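Pesticidal crystal protein Cry2Aa (Bacillus thuringiensis serovar kurstaki, PDB 1I5P) binds to midgut epithelial cells of mosquito (Aedes aegypti) and moth (Manduca sexta) larvae and promotes their colloid-osmotic lysis. Local coordinates at residues 359-363 / 405-409; 394-398 / 461-465. All blocks are in the same frame, centred on the assembly; numbering follows the deposited sequence.

Coming from the N terminus, the chain passes through the helical bundle before it enters the beta-prism domain that holds both contacts. Strand 360-363 is met first; after 41 intervening residues the chain returns at 405-409, where contact 1 closes its loop. Inside that loop lies 394-398, whose partner 461-465 follows only after the loop has shut, so the two contacts cross along the chain. Their centres are 10 Å apart, joined through the neighbouring strands 397-400 and 405-407, where Cys-406 O lies 2.6 Å from Phe-398 N. Contact 1 ties this sheet to the one containing 308-321 and 360-363; contact 2 ties it to the sheet of 275-278, 462-469 and 422-430.

Contact 1 of 2, residues 359-363 / 405-409; sequences NFNCS and RCGAF
Cys-362 and Cys-406 are joined by a disulfide that bridges two sheets of the beta-prism domain. Strand 360-363 pairs with strand 308-321 in one sheet, whereas strand 405-407 is an outermost strand of the other; the axes of these short strand segments approach to 6.1 Å, at 141° to each other. Arg-405 starts off away from 360-363; its guanidinium group makes a cation-pi interaction with Trp-377 and a hydrogen bond to Gln-399.

Cys-406 then points back at strand 360-363. Its SG sits between backbone N and carbonyl carbon, while SG of Cys-362 swings out anti to its own N (chi1 169°). The sulfurs meet from these unlike rotamers with a C-S-S-C torsion of 81°, close to the 90° or so of a relaxed disulfide. On the side of its own sheet, Cys-406 O accepts a hydrogen bond from Ser-397 OG, holding the strand to its sheet neighbour.

At Gly-407 the backbone is in a region (phi positive, psi near 180°) open to glycine, which has no CB to collide with the preceding carbonyl O, and it passes close to the bridge: Gly-407 N is 3.3 Å from Cys-362 SG. The Phe-360 ring arrives next, with CE1 3.9 Å from Gly-407 C. Ala-408, where the chain leaves the strand, supplies its CA and CB to the same ring, and its carbonyl O is bound by Arg-315 NH1. The ring meets it obliquely through its far end, Phe-360 CZ lying 3.9 Å from Ala-408 CA and 4.0 Å from Ala-408 CB.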
# COMPACT_ATOMS: atom_id res chain seq x y z
N ASN A 359 5.20 -30.73 9.54
CA ASN A 359 6.01 -31.67 8.77
C ASN A 359 6.65 -31.07 7.53
O ASN A 359 7.05 -31.80 6.62
CB ASN A 359 5.16 -32.88 8.36
CG ASN A 359 3.81 -32.49 7.78
OD1 ASN A 359 3.55 -31.32 7.52
ND2 ASN A 359 2.95 -33.48 7.58
N PHE A 360 6.76 -29.75 7.48
CA PHE A 360 7.41 -29.12 6.34
C PHE A 360 7.74 -27.66 6.62
O PHE A 360 7.07 -27.01 7.41
CB PHE A 360 6.52 -29.25 5.09
CG PHE A 360 5.45 -28.19 4.98
CD1 PHE A 360 5.71 -26.99 4.34
CD2 PHE A 360 4.19 -28.40 5.52
CE1 PHE A 360 4.72 -26.01 4.23
CE2 PHE A 360 3.20 -27.43 5.42
CZ PHE A 360 3.46 -26.23 4.77
N ASN A 361 8.80 -27.17 5.98
CA ASN A 361 9.26 -25.78 6.11
C ASN A 361 9.53 -25.22 4.72
O ASN A 361 10.37 -25.73 3.97
CB ASN A 361 10.54 -25.69 6.95
CG ASN A 361 10.26 -25.74 8.45
OD1 ASN A 361 10.18 -26.81 9.04
ND2 ASN A 361 10.10 -24.56 9.06
N CYS A 362 8.82 -24.14 4.40
CA CYS A 362 8.90 -23.45 3.11
C CYS A 362 9.47 -22.04 3.31
O CYS A 362 8.89 -21.23 4.02
CB CYS A 362 7.50 -23.38 2.51
SG CYS A 362 7.32 -22.28 1.05
N SER A 363 10.63 -21.77 2.74
CA SER A 363 11.21 -20.44 2.90
C SER A 363 11.97 -20.08 1.64
O SER A 363 12.02 -20.86 0.69
CB SER A 363 12.17 -20.41 4.09
OG SER A 363 13.30 -21.21 3.80
N ARG A 405 9.84 -22.27 -5.86
CA ARG A 405 8.51 -22.39 -5.29
C ARG A 405 8.42 -23.45 -4.21
O ARG A 405 9.02 -24.51 -4.30
CB ARG A 405 7.51 -22.72 -6.40
CG ARG A 405 6.08 -22.88 -5.92
CD ARG A 405 5.25 -23.38 -7.09
NE ARG A 405 5.41 -22.51 -8.25
CZ ARG A 405 5.02 -22.81 -9.48
NH1 ARG A 405 4.44 -23.98 -9.73
NH2 ARG A 405 5.19 -21.94 -10.46
N CYS A 406 7.67 -23.13 -3.16
CA CYS A 406 7.46 -24.08 -2.10
C CYS A 406 6.11 -23.79 -1.42
O CYS A 406 5.42 -22.80 -1.72
CB CYS A 406 8.65 -24.06 -1.13
SG CYS A 406 8.95 -22.55 -0.15
N GLY A 407 5.69 -24.70 -0.55
CA GLY A 407 4.41 -24.54 0.12
C GLY A 407 3.83 -25.89 0.48
O GLY A 407 4.51 -26.91 0.41
N ALA A 408 2.56 -25.91 0.87
CA ALA A 408 1.91 -27.15 1.26
C ALA A 408 1.66 -28.07 0.08
O ALA A 408 2.03 -29.24 0.11
CB ALA A 408 0.61 -26.86 1.99
N PHE A 409 1.05 -27.54 -0.98
CA PHE A 409 0.75 -28.36 -2.14
C PHE A 409 0.97 -27.64 -3.46
O PHE A 409 1.15 -26.42 -3.51
CB PHE A 409 -0.70 -28.84 -2.08
CG PHE A 409 -1.03 -29.58 -0.82
CD1 PHE A 409 -1.64 -28.93 0.25
CD2 PHE A 409 -0.71 -30.93 -0.68
CE1 PHE A 409 -1.93 -29.60 1.44
CE2 PHE A 409 -0.99 -31.61 0.50
CZ PHE A 409 -1.60 -30.95 1.56

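Contact 2 of 2, residues 394-398 / 461-465; sequences QTESF and RAYLV
Glu-396 reaches across to the backbone of Leu-464 from a G1 beta bulge, in which Glu-396 and Ser-397 both face Trp-377 on the adjoining strand. The contact thus joins the start of strand 397-400 to strand 462-469 in another sheet of the beta-prism domain.

Starting at CB, the Glu-396 side chain first lies 4.1 Å from Leu-464 CD1. CG stands anti to the carbonyl carbon, and the chain then bends at chi2 (-63°), which brings the carboxylate against the 462-464 backbone. CD comes near both Leu-464 N and Ala-462 O. The two oxygens then part company. Glu-396 OE1 accepts the N-H of Leu-464 at an N to OE1 distance of 3.0 Å, a fairly straight bond that arrives from above the carboxylate plane, and it also packs against Leu-464 CB and CG. Glu-396 OE2 is met by Gln-394 NE2, 3.0 Å away, on its anti side but well tilted from the carboxylate plane; the bond runs close to the plane of the glutamine amide.

Gln-394 NE2 also makes a weak, bent hydrogen bond to Ala-462 O and lies obliquely to the Tyr-463 ring, 3.3 Å from Tyr-463 CE2. The other end of the amide, Gln-394 OE1, is held by Leu-335 N and lies 3.5 Å from Arg-461 CD; the amide and guanidinium planes are within 9° of parallel. Tyr-463 OH in turn bonds Gln-283. Further along, Leu-464 CD1 meets the Phe-398 ring at its edge, 3.7 Å from Phe-398 CE1.

Two N-H donors, one on each oxygen, therefore bind a buried carboxylate, and they would be expected to stabilise a negative charge, partly offset by the nearby carbonyl oxygen Ala-462 O. With its oxygen held by Leu-335, the Gln-394 amide is fixed in rotation and turns its NH2 towards Glu-396.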
# COMPACT_ATOMS: atom_id res chain seq x y z
N GLN A 394 -5.91 -27.94 -1.20
CA GLN A 394 -5.49 -26.62 -0.76
C GLN A 394 -4.20 -26.38 -1.55
O GLN A 394 -3.68 -27.30 -2.19
CB GLN A 394 -5.23 -26.61 0.75
CG GLN A 394 -6.41 -26.12 1.57
CD GLN A 394 -6.12 -26.11 3.06
OE1 GLN A 394 -6.32 -27.11 3.75
NE2 GLN A 394 -5.64 -24.98 3.57
N THR A 395 -3.71 -25.15 -1.53
CA THR A 395 -2.47 -24.82 -2.24
C THR A 395 -1.47 -24.31 -1.20
O THR A 395 -0.58 -25.04 -0.78
CB THR A 395 -2.70 -23.73 -3.32
OG1 THR A 395 -3.60 -22.73 -2.82
CG2 THR A 395 -3.28 -24.35 -4.59
N GLU A 396 -1.64 -23.06 -0.78
CA GLU A 396 -0.78 -22.46 0.22
C GLU A 396 0.67 -22.56 -0.25
O GLU A 396 1.52 -23.11 0.46
CB GLU A 396 -0.93 -23.18 1.56
CG GLU A 396 -2.37 -23.56 1.94
CD GLU A 396 -3.29 -22.36 2.13
OE1 GLU A 396 -2.79 -21.22 2.27
OE2 GLU A 396 -4.52 -22.55 2.15
N SER A 397 0.94 -22.04 -1.44
CA SER A 397 2.27 -22.09 -2.03
C SER A 397 2.82 -20.70 -2.30
O SER A 397 2.06 -19.74 -2.45
CB SER A 397 2.23 -22.90 -3.33
OG SER A 397 3.47 -22.86 -4.00
N PHE A 398 4.14 -20.59 -2.37
CA PHE A 398 4.78 -19.30 -2.61
C PHE A 398 5.98 -19.44 -3.53
O PHE A 398 6.64 -20.48 -3.55
CB PHE A 398 5.20 -18.66 -1.28
CG PHE A 398 4.07 -18.52 -0.29
CD1 PHE A 398 3.67 -19.61 0.49
CD2 PHE A 398 3.38 -17.32 -0.15
CE1 PHE A 398 2.61 -19.50 1.39
CE2 PHE A 398 2.32 -17.20 0.74
CZ PHE A 398 1.93 -18.29 1.51
N ARG A 461 -7.83 -26.23 10.23
CA ARG A 461 -7.29 -25.81 8.95
C ARG A 461 -6.62 -24.45 9.05
O ARG A 461 -6.95 -23.63 9.90
CB ARG A 461 -8.42 -25.73 7.91
CG ARG A 461 -9.04 -27.07 7.54
CD ARG A 461 -8.12 -27.85 6.62
NE ARG A 461 -8.76 -29.06 6.09
CZ ARG A 461 -8.92 -30.19 6.77
NH1 ARG A 461 -8.49 -30.28 8.03
NH2 ARG A 461 -9.51 -31.22 6.20
N ALA A 462 -5.65 -24.23 8.16
CA ALA A 462 -4.93 -22.96 8.11
C ALA A 462 -5.01 -22.45 6.68
O ALA A 462 -4.59 -23.14 5.75
CB ALA A 462 -3.47 -23.16 8.51
N TYR A 463 -5.56 -21.26 6.50
CA TYR A 463 -5.68 -20.64 5.19
C TYR A 463 -4.83 -19.37 5.22
O TYR A 463 -5.17 -18.41 5.91
CB TYR A 463 -7.15 -20.32 4.89
CG TYR A 463 -8.01 -21.57 4.88
CD1 TYR A 463 -8.89 -21.85 5.93
CD2 TYR A 463 -7.93 -22.48 3.83
CE1 TYR A 463 -9.66 -23.02 5.93
CE2 TYR A 463 -8.69 -23.65 3.81
CZ TYR A 463 -9.56 -23.91 4.86
OH TYR A 463 -10.30 -25.07 4.83
N LEU A 464 -3.73 -19.40 4.48
CA LEU A 464 -2.78 -18.30 4.46
C LEU A 464 -3.18 -17.06 3.67
O LEU A 464 -3.96 -17.13 2.71
CB LEU A 464 -1.42 -18.80 3.98
CG LEU A 464 -0.95 -20.07 4.70
CD1 LEU A 464 0.45 -20.43 4.24
CD2 LEU A 464 -0.99 -19.86 6.20
N VAL A 465 -2.60 -15.94 4.09
CA VAL A 465 -2.83 -14.64 3.49
C VAL A 465 -1.47 -14.05 3.13
O VAL A 465 -0.57 -13.99 3.98
CB VAL A 465 -3.54 -13.70 4.49
CG1 VAL A 465 -3.58 -12.27 3.96
CG2 VAL A 465 -4.94 -14.22 4.79